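Local coordinates for protein lovastatin nonaketide synthase, polyketide synthase component (Aspergillus terreus, PDB 7CPX) that builds the dihydromonacolin L nonaketide of the lovastatin pathway from malonyl-CoA, using S-adenosyl-L-methionine and NADPH, while the chain stays tethered to its carrier domain, at residues A[1645-1650]-A[1689-1694]; A[1669-1674]-A[1683-1688]; A[1721-1726]-A[1752-1757]. The protein carries 2 engineered substitutions. One frame throughout, in Å; residues are numbered along the deposited sequence.

All three contacts belong to one mixed sheet with alternating helices, consistent with a Rossmann-like fold, and they lie away from the annotated active sites and the NADP pocket. Contact 1 pairs two inner strands, and contact 2, nested in the chain between them, covers the outer strand 1670-1673; their centres are 9 Å apart. V1646 N to Q1671 O at 2.9 Å is a probable backbone hydrogen bond tying strand 1644-1647 to strand 1670-1673. Contact 3 opens after contact 1 closes, its centre 11 Å away. It extends the sheet on the other side, because strand 1720-1728 neighbours strand 1689-1693. Contacts 2 and 3 are 15 Å apart between centres.

Contact 1: A[1645-1650]-A[1689-1694]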
loop_
_atom_site.group_PDB
_atom_site.type_symbol
_atom_site.label_atom_id
_atom_site.label_comp_id
_atom_site.label_asym_id
_atom_site.label_seq_id
_atom_site.Cartn_x
_atom_site.Cartn_y
_atom_site.Cartn_z
ATOM N N VAL A 1645 6.668 -30.448 -85.381
ATOM C CA VAL A 1645 5.635 -31.457 -85.576
ATOM C C VAL A 1645 4.290 -30.818 -85.265
ATOM O O VAL A 1645 4.074 -30.334 -84.149
ATOM C CB VAL A 1645 5.859 -32.692 -84.687
ATOM C CG1 VAL A 1645 4.831 -33.763 -85.003
ATOM C CG2 VAL A 1645 7.276 -33.231 -84.857
ATOM N N VAL A 1646 3.386 -30.827 -86.237
ATOM C CA VAL A 1646 2.047 -30.276 -86.075
ATOM C C VAL A 1646 1.075 -31.428 -85.878
ATOM O O VAL A 1646 1.105 -32.413 -86.628
ATOM C CB VAL A 1646 1.644 -29.417 -87.283
ATOM C CG1 VAL A 1646 0.332 -28.706 -87.002
ATOM C CG2 VAL A 1646 2.738 -28.418 -87.613
ATOM N N VAL A 1647 0.227 -31.314 -84.860
ATOM C CA VAL A 1647 -0.763 -32.329 -84.527
ATOM C C VAL A 1647 -2.129 -31.663 -84.495
ATOM O O VAL A 1647 -2.298 -30.612 -83.866
ATOM C CB VAL A 1647 -0.453 -33.004 -83.179
ATOM C CG1 VAL A 1647 -1.353 -34.210 -82.969
ATOM C CG2 VAL A 1647 1.012 -33.403 -83.108
ATOM N N GLY A 1648 -3.102 -32.277 -85.170
ATOM C CA GLY A 1648 -4.447 -31.744 -85.263
ATOM C C GLY A 1648 -4.821 -31.456 -86.710
ATOM O O GLY A 1648 -4.495 -32.228 -87.615
ATOM N N GLY A 1649 -5.503 -30.332 -86.913
ATOM C CA GLY A 1649 -5.902 -29.932 -88.245
ATOM C C GLY A 1649 -7.108 -30.654 -88.796
ATOM O O GLY A 1649 -7.368 -30.558 -89.999
ATOM N N GLN A 1650 -7.848 -31.389 -87.963
ATOM C CA GLN A 1650 -9.006 -32.125 -88.461
ATOM C C GLN A 1650 -10.167 -31.189 -88.776
ATOM O O GLN A 1650 -10.803 -31.313 -89.829
ATOM C CB GLN A 1650 -9.428 -33.181 -87.441
ATOM C CG GLN A 1650 -10.484 -34.151 -87.945
ATOM C CD GLN A 1650 -9.972 -35.042 -89.059
ATOM O OE1 GLN A 1650 -8.790 -35.007 -89.406
ATOM N NE2 GLN A 1650 -10.860 -35.850 -89.625
ATOM N N SER A 1689 11.623 -32.388 -80.520
ATOM C CA SER A 1689 10.600 -31.805 -81.370
ATOM C C SER A 1689 10.031 -30.528 -80.766
ATOM O O SER A 1689 9.951 -30.368 -79.546
ATOM C CB SER A 1689 9.467 -32.803 -81.590
ATOM O OG SER A 1689 8.422 -32.224 -82.351
ATOM N N THR A 1690 9.632 -29.617 -81.647
ATOM C CA THR A 1690 8.802 -28.475 -81.286
ATOM C C THR A 1690 7.401 -28.764 -81.813
ATOM O O THR A 1690 7.187 -28.828 -83.028
ATOM C CB THR A 1690 9.360 -27.178 -81.864
ATOM O OG1 THR A 1690 10.706 -26.988 -81.408
ATOM C CG2 THR A 1690 8.512 -25.996 -81.429
ATOM N N PHE A 1691 6.455 -28.963 -80.904
ATOM C CA PHE A 1691 5.117 -29.386 -81.282
ATOM C C PHE A 1691 4.164 -28.199 -81.350
ATOM O O PHE A 1691 4.211 -27.282 -80.527
ATOM C CB PHE A 1691 4.577 -30.420 -80.295
ATOM C CG PHE A 1691 5.024 -31.824 -80.571
ATOM C CD1 PHE A 1691 4.296 -32.642 -81.414
ATOM C CD2 PHE A 1691 6.158 -32.334 -79.966
ATOM C CE1 PHE A 1691 4.698 -33.940 -81.662
ATOM C CE2 PHE A 1691 6.564 -33.632 -80.207
ATOM C CZ PHE A 1691 5.835 -34.435 -81.058
ATOM N N VAL A 1692 3.295 -28.228 -82.355
ATOM C CA VAL A 1692 2.213 -27.265 -82.513
ATOM C C VAL A 1692 0.926 -28.073 -82.560
ATOM O O VAL A 1692 0.664 -28.774 -83.544
ATOM C CB VAL A 1692 2.371 -26.408 -83.775
ATOM C CG1 VAL A 1692 1.231 -25.409 -83.880
ATOM C CG2 VAL A 1692 3.714 -25.696 -83.762
ATOM N N MET A 1693 0.125 -27.980 -81.505
ATOM C CA MET A 1693 -1.004 -28.878 -81.295
ATOM C C MET A 1693 -2.299 -28.128 -81.575
ATOM O O MET A 1693 -2.681 -27.229 -80.818
ATOM C CB MET A 1693 -0.987 -29.426 -79.872
ATOM C CG MET A 1693 0.372 -29.948 -79.427
ATOM S SD MET A 1693 0.921 -31.386 -80.359
ATOM C CE MET A 1693 -0.288 -32.596 -79.835
ATOM N N LEU A 1694 -2.968 -28.502 -82.661
ATOM C CA LEU A 1694 -4.306 -28.021 -82.972
ATOM C C LEU A 1694 -5.384 -28.986 -82.498
ATOM O O LEU A 1694 -6.557 -28.809 -82.843
ATOM C CB LEU A 1694 -4.445 -27.786 -84.478
ATOM C CG LEU A 1694 -3.799 -26.517 -85.041
ATOM C CD1 LEU A 1694 -2.319 -26.444 -84.698
ATOM C CD2 LEU A 1694 -4.001 -26.449 -86.547
#
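V1645, V1646 and V1647 pair with F1691, V1692 and M1693 as neighbouring parallel strands inside the sheet, their short axes inclined by 24°. V1645 N donates to T1690 O at 2.9 Å. V1692 N returns a bond to V1645 O, and V1647 N reaches V1692 O; a fourth, L1694 N to V1647 O, is modelled too short to be read closely.

M1693 is worth following outward. Its CB lies against W1725 CD1 of the next strand. CG, anti to the carbonyl carbon (chi1 -47°), lies near T1723 CG2 and the same indole atom. The chain then bends at chi2 and chi3, which brings SD and CE alongside V1647. SD comes to 3.4 Å from V1647 CG2, and the terminal CE to 3.4 Å from V1647 CB. On the same face, the F1691 ring has V1645 CG2 and S1689 OG above it toward the rim and V1647 CG2 at its edge, 3.8 Å from CD1. V1646 and V1692 point to the other face, where they and L1694 pack on helix 1652-1664.

Hydrogen bonds between the segments are thus all backbone; the buried side chains meet mainly through carbon and sulphur, suggesting dispersion and water exclusion between them.

Contact 2: A[1669-1674]-A[1683-1688]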
loop_
_atom_site.group_PDB
_atom_site.type_symbol
_atom_site.label_atom_id
_atom_site.label_comp_id
_atom_site.label_asym_id
_atom_site.label_seq_id
_atom_site.Cartn_x
_atom_site.Cartn_y
_atom_site.Cartn_z
ATOM N N PRO A 1669 12.364 -28.571 -90.713
ATOM C CA PRO A 1669 11.860 -29.945 -90.800
ATOM C C PRO A 1669 10.439 -30.011 -90.265
ATOM O O PRO A 1669 10.114 -29.399 -89.246
ATOM C CB PRO A 1669 12.838 -30.743 -89.931
ATOM C CG PRO A 1669 14.078 -29.915 -89.890
ATOM C CD PRO A 1669 13.620 -28.490 -89.947
ATOM N N LEU A 1670 9.588 -30.762 -90.960
ATOM C CA LEU A 1670 8.164 -30.755 -90.664
ATOM C C LEU A 1670 7.610 -32.169 -90.621
ATOM O O LEU A 1670 7.920 -33.000 -91.481
ATOM C CB LEU A 1670 7.388 -29.933 -91.701
ATOM C CG LEU A 1670 5.874 -29.858 -91.488
ATOM C CD1 LEU A 1670 5.551 -29.210 -90.152
ATOM C CD2 LEU A 1670 5.210 -29.101 -92.624
ATOM N N GLN A 1671 6.786 -32.427 -89.610
ATOM C CA GLN A 1671 5.944 -33.611 -89.546
ATOM C C GLN A 1671 4.519 -33.165 -89.260
ATOM O O GLN A 1671 4.297 -32.134 -88.622
ATOM C CB GLN A 1671 6.410 -34.595 -88.466
ATOM C CG GLN A 1671 7.801 -35.157 -88.689
ATOM C CD GLN A 1671 8.187 -36.179 -87.637
ATOM O OE1 GLN A 1671 7.545 -36.281 -86.591
ATOM N NE2 GLN A 1671 9.235 -36.946 -87.913
ATOM N N THR A 1672 3.550 -33.941 -89.739
ATOM C CA THR A 1672 2.147 -33.596 -89.565
ATOM C C THR A 1672 1.343 -34.840 -89.225
ATOM O O THR A 1672 1.562 -35.910 -89.799
ATOM C CB THR A 1672 1.570 -32.935 -90.821
ATOM O OG1 THR A 1672 1.739 -33.806 -91.947
ATOM C CG2 THR A 1672 2.271 -31.616 -91.092
ATOM N N TYR A 1673 0.411 -34.688 -88.286
ATOM C CA TYR A 1673 -0.468 -35.773 -87.875
ATOM C C TYR A 1673 -1.860 -35.213 -87.637
ATOM O O TYR A 1673 -2.012 -34.173 -86.990
ATOM C CB TYR A 1673 0.057 -36.461 -86.611
ATOM C CG TYR A 1673 1.462 -36.997 -86.765
ATOM C CD1 TYR A 1673 1.687 -38.273 -87.260
ATOM C CD2 TYR A 1673 2.561 -36.224 -86.423
ATOM C CE1 TYR A 1673 2.968 -38.765 -87.406
ATOM C CE2 TYR A 1673 3.845 -36.708 -86.565
ATOM C CZ TYR A 1673 4.043 -37.978 -87.056
ATOM O OH TYR A 1673 5.323 -38.462 -87.199
ATOM N N LYS A 1674 -2.873 -35.906 -88.161
ATOM C CA LYS A 1674 -4.241 -35.413 -88.048
ATOM C C LYS A 1674 -4.703 -35.383 -86.597
ATOM O O LYS A 1674 -5.379 -34.438 -86.173
ATOM C CB LYS A 1674 -5.181 -36.280 -88.887
ATOM C CG LYS A 1674 -4.788 -36.389 -90.351
ATOM C CD LYS A 1674 -4.761 -35.029 -91.028
ATOM C CE LYS A 1674 -4.435 -35.150 -92.505
ATOM N NZ LYS A 1674 -4.373 -33.819 -93.169
ATOM N N GLU A 1683 5.428 -43.833 -86.426
ATOM C CA GLU A 1683 6.536 -44.780 -86.368
ATOM C C GLU A 1683 7.805 -44.126 -85.837
ATOM O O GLU A 1683 8.556 -44.750 -85.079
ATOM C CB GLU A 1683 6.789 -45.378 -87.753
ATOM C CG GLU A 1683 5.651 -46.242 -88.287
ATOM C CD GLU A 1683 4.455 -45.429 -88.746
ATOM O OE1 GLU A 1683 4.500 -44.186 -88.635
ATOM O OE2 GLU A 1683 3.470 -46.034 -89.219
ATOM N N GLU A 1684 8.060 -42.876 -86.219
ATOM C CA GLU A 1684 9.270 -42.172 -85.820
ATOM C C GLU A 1684 8.932 -40.724 -85.505
ATOM O O GLU A 1684 8.188 -40.082 -86.252
ATOM C CB GLU A 1684 10.334 -42.236 -86.922
ATOM C CG GLU A 1684 11.617 -41.487 -86.596
ATOM C CD GLU A 1684 12.658 -41.613 -87.690
ATOM O OE1 GLU A 1684 12.391 -42.317 -88.687
ATOM O OE2 GLU A 1684 13.742 -41.007 -87.555
ATOM N N LEU A 1685 9.476 -40.220 -84.402
ATOM C CA LEU A 1685 9.326 -38.829 -84.009
ATOM C C LEU A 1685 10.657 -38.317 -83.482
ATOM O O LEU A 1685 11.422 -39.081 -82.880
ATOM C CB LEU A 1685 8.250 -38.654 -82.927
ATOM C CG LEU A 1685 6.827 -39.066 -83.303
ATOM C CD1 LEU A 1685 5.923 -38.985 -82.087
ATOM C CD2 LEU A 1685 6.289 -38.192 -84.422
ATOM N N PRO A 1686 10.963 -37.037 -83.689
ATOM C CA PRO A 1686 12.175 -36.468 -83.090
ATOM C C PRO A 1686 11.957 -36.122 -81.625
ATOM O O PRO A 1686 10.926 -35.561 -81.244
ATOM C CB PRO A 1686 12.433 -35.214 -83.934
ATOM C CG PRO A 1686 11.099 -34.827 -84.462
ATOM C CD PRO A 1686 10.271 -36.076 -84.567
ATOM N N MET A 1687 12.943 -36.468 -80.799
ATOM C CA MET A 1687 12.822 -36.272 -79.360
ATOM C C MET A 1687 13.109 -34.842 -78.924
ATOM O O MET A 1687 12.790 -34.486 -77.784
ATOM C CB MET A 1687 13.751 -37.234 -78.619
ATOM C CG MET A 1687 13.190 -38.642 -78.509
ATOM S SD MET A 1687 14.185 -39.734 -77.478
ATOM C CE MET A 1687 13.108 -41.162 -77.374
ATOM N N LYS A 1688 13.697 -34.018 -79.790
ATOM C CA LYS A 1688 13.838 -32.588 -79.548
ATOM C C LYS A 1688 12.802 -31.800 -80.340
ATOM O O LYS A 1688 13.058 -30.678 -80.782
ATOM C CB LYS A 1688 15.250 -32.118 -79.896
ATOM C CG LYS A 1688 16.350 -32.824 -79.118
ATOM C CD LYS A 1688 16.203 -32.612 -77.618
ATOM C CE LYS A 1688 17.347 -33.251 -76.852
ATOM N NZ LYS A 1688 17.187 -33.088 -75.381
#
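Where the sheet reaches its last strand within the chain, 1670-1673, Q1671 and Y1673 meet L1685 and P1686 of the loop that leads from helix 1676-1680 into strand 1689-1693. The two strand residues are two apart, so their side chains rise from the same face toward the loop.

Q1671 has CG anti to its carbonyl carbon (chi1 -62°) and is extended beyond that, which carries its amide out to meet P1686 tip to tip. The ring atom P1686 CD sits by both branches of the amide, 3.4 Å from Q1671 OE1 and 3.6 Å from Q1671 NE2. The leucine comes in obliquely: L1685 CD2 lies 3.2 Å from Q1671 OE1 and 3.5 Å from Y1673 CZ. One methyl therefore touches both the amide oxygen and the phenol end of the tyrosine.

Those two polar groups also hold each other. Y1673 OH donates to Q1671 OE1 at 3.2 Å, with the oxygen in the plane of the tyrosine ring at its edge. Seen from the amide, the approach is steep: the C=O...O angle is 105° and the hydroxyl stands 75° out of the carbonyl plane.

Behind this layer L1685 also packs on L1679 and on L1715 and Y1719 of helix 1705-1719, while P1686 touches P1643. The leucine is buried, but the strand residues and the proline are partly exposed, and E1684 beside them is exposed.

The bond inside the strand may limit how the amide and phenol can turn, and their polar ends rest against the L1685 methyl and the P1686 ring carbon, so the loop meets the strand through van der Waals contact at the boundary with solvent.

Contact 3: A[1721-1726]-A[1752-1757]; sequences SNTVWL and PDLGVH
T1723 and V1724 pair with V1756 and H1757 in the beta-alpha-beta unit formed by strand 1720-1728, helix 1735-1750 and strand 1755-1761. The two strands run parallel, with 14° between their short axes.

The close-packed part is the end toward W1725 and H1757, where both faces of the sheet are covered. On the face toward helix 1735-1750, the indole crosses V1756 obliquely, with W1725 CZ3 3.7 Å from V1756 CG1; L1744 of that helix touches both side chains. On the other face, V1724 and H1757 lie against L1779 of helix 1775-1784. H1757 has CG anti to its carbonyl carbon (chi1 -62°), and its CB comes within 4.0 Å of V1724 CG2, while its CD2 edge lies near T1723 O.

The start of the pairing is more thinly covered by side chains and nearer solvent. S1721 and G1755 are partly exposed, D1753 is exposed and its carboxylate leads away from the other segment, and G1755 brings no side chain. Here the backbone does most of the work: G1755 N donates to S1721 O, and T1723 N to G1755 O, both at 2.9 Å. L1754 CD1 lies over the S1721 carbonyl, 3.4 Å from its O, and the leucine packs on I1747 of helix 1735-1750. N1722 splits its amide: ND2 bonds D1784 OD1, while OD1 stays beside G1755.

Back at the packed end, H1757 O serves twice: it accepts W1725 N at 2.9 Å in a nearly straight bond (170°), and it lies in the plane of the indole at its edge, 3.3 Å from W1725 CE3.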
loop_
_atom_site.group_PDB
_atom_site.type_symbol
_atom_site.label_atom_id
_atom_site.label_comp_id
_atom_site.label_asym_id
_atom_site.label_seq_id
_atom_site.Cartn_x
_atom_site.Cartn_y
_atom_site.Cartn_z
ATOM N N SER A 1721 10.579 -31.232 -76.802
ATOM C CA SER A 1721 11.362 -30.259 -76.053
ATOM C C SER A 1721 10.665 -28.912 -75.967
ATOM O O SER A 1721 10.828 -28.199 -74.972
ATOM C CB SER A 1721 12.739 -30.073 -76.698
ATOM O OG SER A 1721 12.618 -29.571 -78.018
ATOM N N ASN A 1722 9.895 -28.559 -76.993
ATOM C CA ASN A 1722 9.044 -27.382 -76.992
ATOM C C ASN A 1722 7.689 -27.776 -77.560
ATOM O O ASN A 1722 7.589 -28.708 -78.363
ATOM C CB ASN A 1722 9.650 -26.243 -77.821
ATOM C CG ASN A 1722 10.976 -25.763 -77.268
ATOM O OD1 ASN A 1722 11.231 -25.852 -76.068
ATOM N ND2 ASN A 1722 11.828 -25.245 -78.145
ATOM N N THR A 1723 6.643 -27.080 -77.127
ATOM C CA THR A 1723 5.320 -27.368 -77.659
ATOM C C THR A 1723 4.393 -26.182 -77.447
ATOM O O THR A 1723 4.481 -25.471 -76.439
ATOM C CB THR A 1723 4.707 -28.615 -77.018
ATOM O OG1 THR A 1723 5.600 -29.726 -77.160
ATOM C CG2 THR A 1723 3.375 -28.935 -77.686
ATOM N N VAL A 1724 3.492 -25.998 -78.409
ATOM C CA VAL A 1724 2.448 -24.984 -78.355
ATOM C C VAL A 1724 1.119 -25.655 -78.660
ATOM O O VAL A 1724 0.978 -26.323 -79.691
ATOM C CB VAL A 1724 2.710 -23.839 -79.352
ATOM C CG1 VAL A 1724 1.693 -22.726 -79.158
ATOM C CG2 VAL A 1724 4.127 -23.317 -79.202
ATOM N N TRP A 1725 0.150 -25.478 -77.770
ATOM C CA TRP A 1725 -1.211 -25.949 -77.974
ATOM C C TRP A 1725 -2.098 -24.774 -78.353
ATOM O O TRP A 1725 -1.907 -23.658 -77.864
ATOM C CB TRP A 1725 -1.751 -26.627 -76.713
ATOM C CG TRP A 1725 -1.152 -27.970 -76.445
ATOM C CD1 TRP A 1725 -1.703 -29.184 -76.727
ATOM C CD2 TRP A 1725 0.116 -28.238 -75.836
ATOM N NE1 TRP A 1725 -0.859 -30.192 -76.334
ATOM C CE2 TRP A 1725 0.266 -29.638 -75.782
ATOM C CE3 TRP A 1725 1.136 -27.430 -75.326
ATOM C CZ2 TRP A 1725 1.397 -30.248 -75.247
ATOM C CZ3 TRP A 1725 2.256 -28.037 -74.786
ATOM C CH2 TRP A 1725 2.379 -29.432 -74.754
ATOM N N LEU A 1726 -3.051 -25.023 -79.246
ATOM C CA LEU A 1726 -4.021 -24.022 -79.668
ATOM C C LEU A 1726 -5.406 -24.471 -79.231
ATOM O O LEU A 1726 -5.828 -25.586 -79.554
ATOM C CB LEU A 1726 -3.984 -23.820 -81.182
ATOM C CG LEU A 1726 -2.646 -23.407 -81.794
ATOM C CD1 LEU A 1726 -2.846 -23.064 -83.257
ATOM C CD2 LEU A 1726 -2.045 -22.235 -81.039
ATOM N N PRO A 1752 10.561 -28.785 -66.630
ATOM C CA PRO A 1752 10.995 -27.406 -66.900
ATOM C C PRO A 1752 11.775 -27.271 -68.193
ATOM O O PRO A 1752 11.696 -26.224 -68.849
ATOM C CB PRO A 1752 11.854 -27.062 -65.674
ATOM C CG PRO A 1752 12.257 -28.379 -65.098
ATOM C CD PRO A 1752 11.119 -29.307 -65.372
ATOM N N ASP A 1753 12.525 -28.303 -68.584
ATOM C CA ASP A 1753 13.205 -28.279 -69.872
ATOM C C ASP A 1753 12.224 -28.298 -71.035
ATOM O O ASP A 1753 12.599 -27.928 -72.153
ATOM C CB ASP A 1753 14.160 -29.468 -69.981
ATOM C CG ASP A 1753 15.157 -29.521 -68.841
ATOM O OD1 ASP A 1753 15.528 -28.446 -68.324
ATOM O OD2 ASP A 1753 15.568 -30.637 -68.461
ATOM N N LEU A 1754 10.983 -28.716 -70.798
ATOM C CA LEU A 1754 9.965 -28.796 -71.844
ATOM C C LEU A 1754 9.217 -27.472 -71.892
ATOM O O LEU A 1754 8.368 -27.192 -71.041
ATOM C CB LEU A 1754 9.014 -29.957 -71.580
ATOM C CG LEU A 1754 7.774 -30.024 -72.474
ATOM C CD1 LEU A 1754 8.165 -30.015 -73.941
ATOM C CD2 LEU A 1754 6.949 -31.256 -72.148
ATOM N N GLY A 1755 9.529 -26.650 -72.889
ATOM C CA GLY A 1755 8.784 -25.428 -73.102
ATOM C C GLY A 1755 7.336 -25.727 -73.419
ATOM O O GLY A 1755 7.044 -26.488 -74.344
ATOM N N VAL A 1756 6.417 -25.144 -72.658
ATOM C CA VAL A 1756 4.986 -25.374 -72.817
ATOM C C VAL A 1756 4.307 -24.035 -73.048
ATOM O O VAL A 1756 4.491 -23.097 -72.263
ATOM C CB VAL A 1756 4.393 -26.082 -71.587
ATOM C CG1 VAL A 1756 2.879 -26.082 -71.659
ATOM C CG2 VAL A 1756 4.926 -27.499 -71.484
ATOM N N HIS A 1757 3.526 -23.943 -74.121
ATOM C CA HIS A 1757 2.754 -22.745 -74.405
ATOM C C HIS A 1757 1.332 -23.128 -74.784
ATOM O O HIS A 1757 1.095 -24.175 -75.387
ATOM C CB HIS A 1757 3.389 -21.924 -75.528
ATOM C CG HIS A 1757 4.762 -21.429 -75.202
ATOM N ND1 HIS A 1757 5.066 -20.089 -75.107
ATOM C CD2 HIS A 1757 5.910 -22.095 -74.937
ATOM C CE1 HIS A 1757 6.345 -19.951 -74.805
ATOM N NE2 HIS A 1757 6.879 -21.153 -74.694
#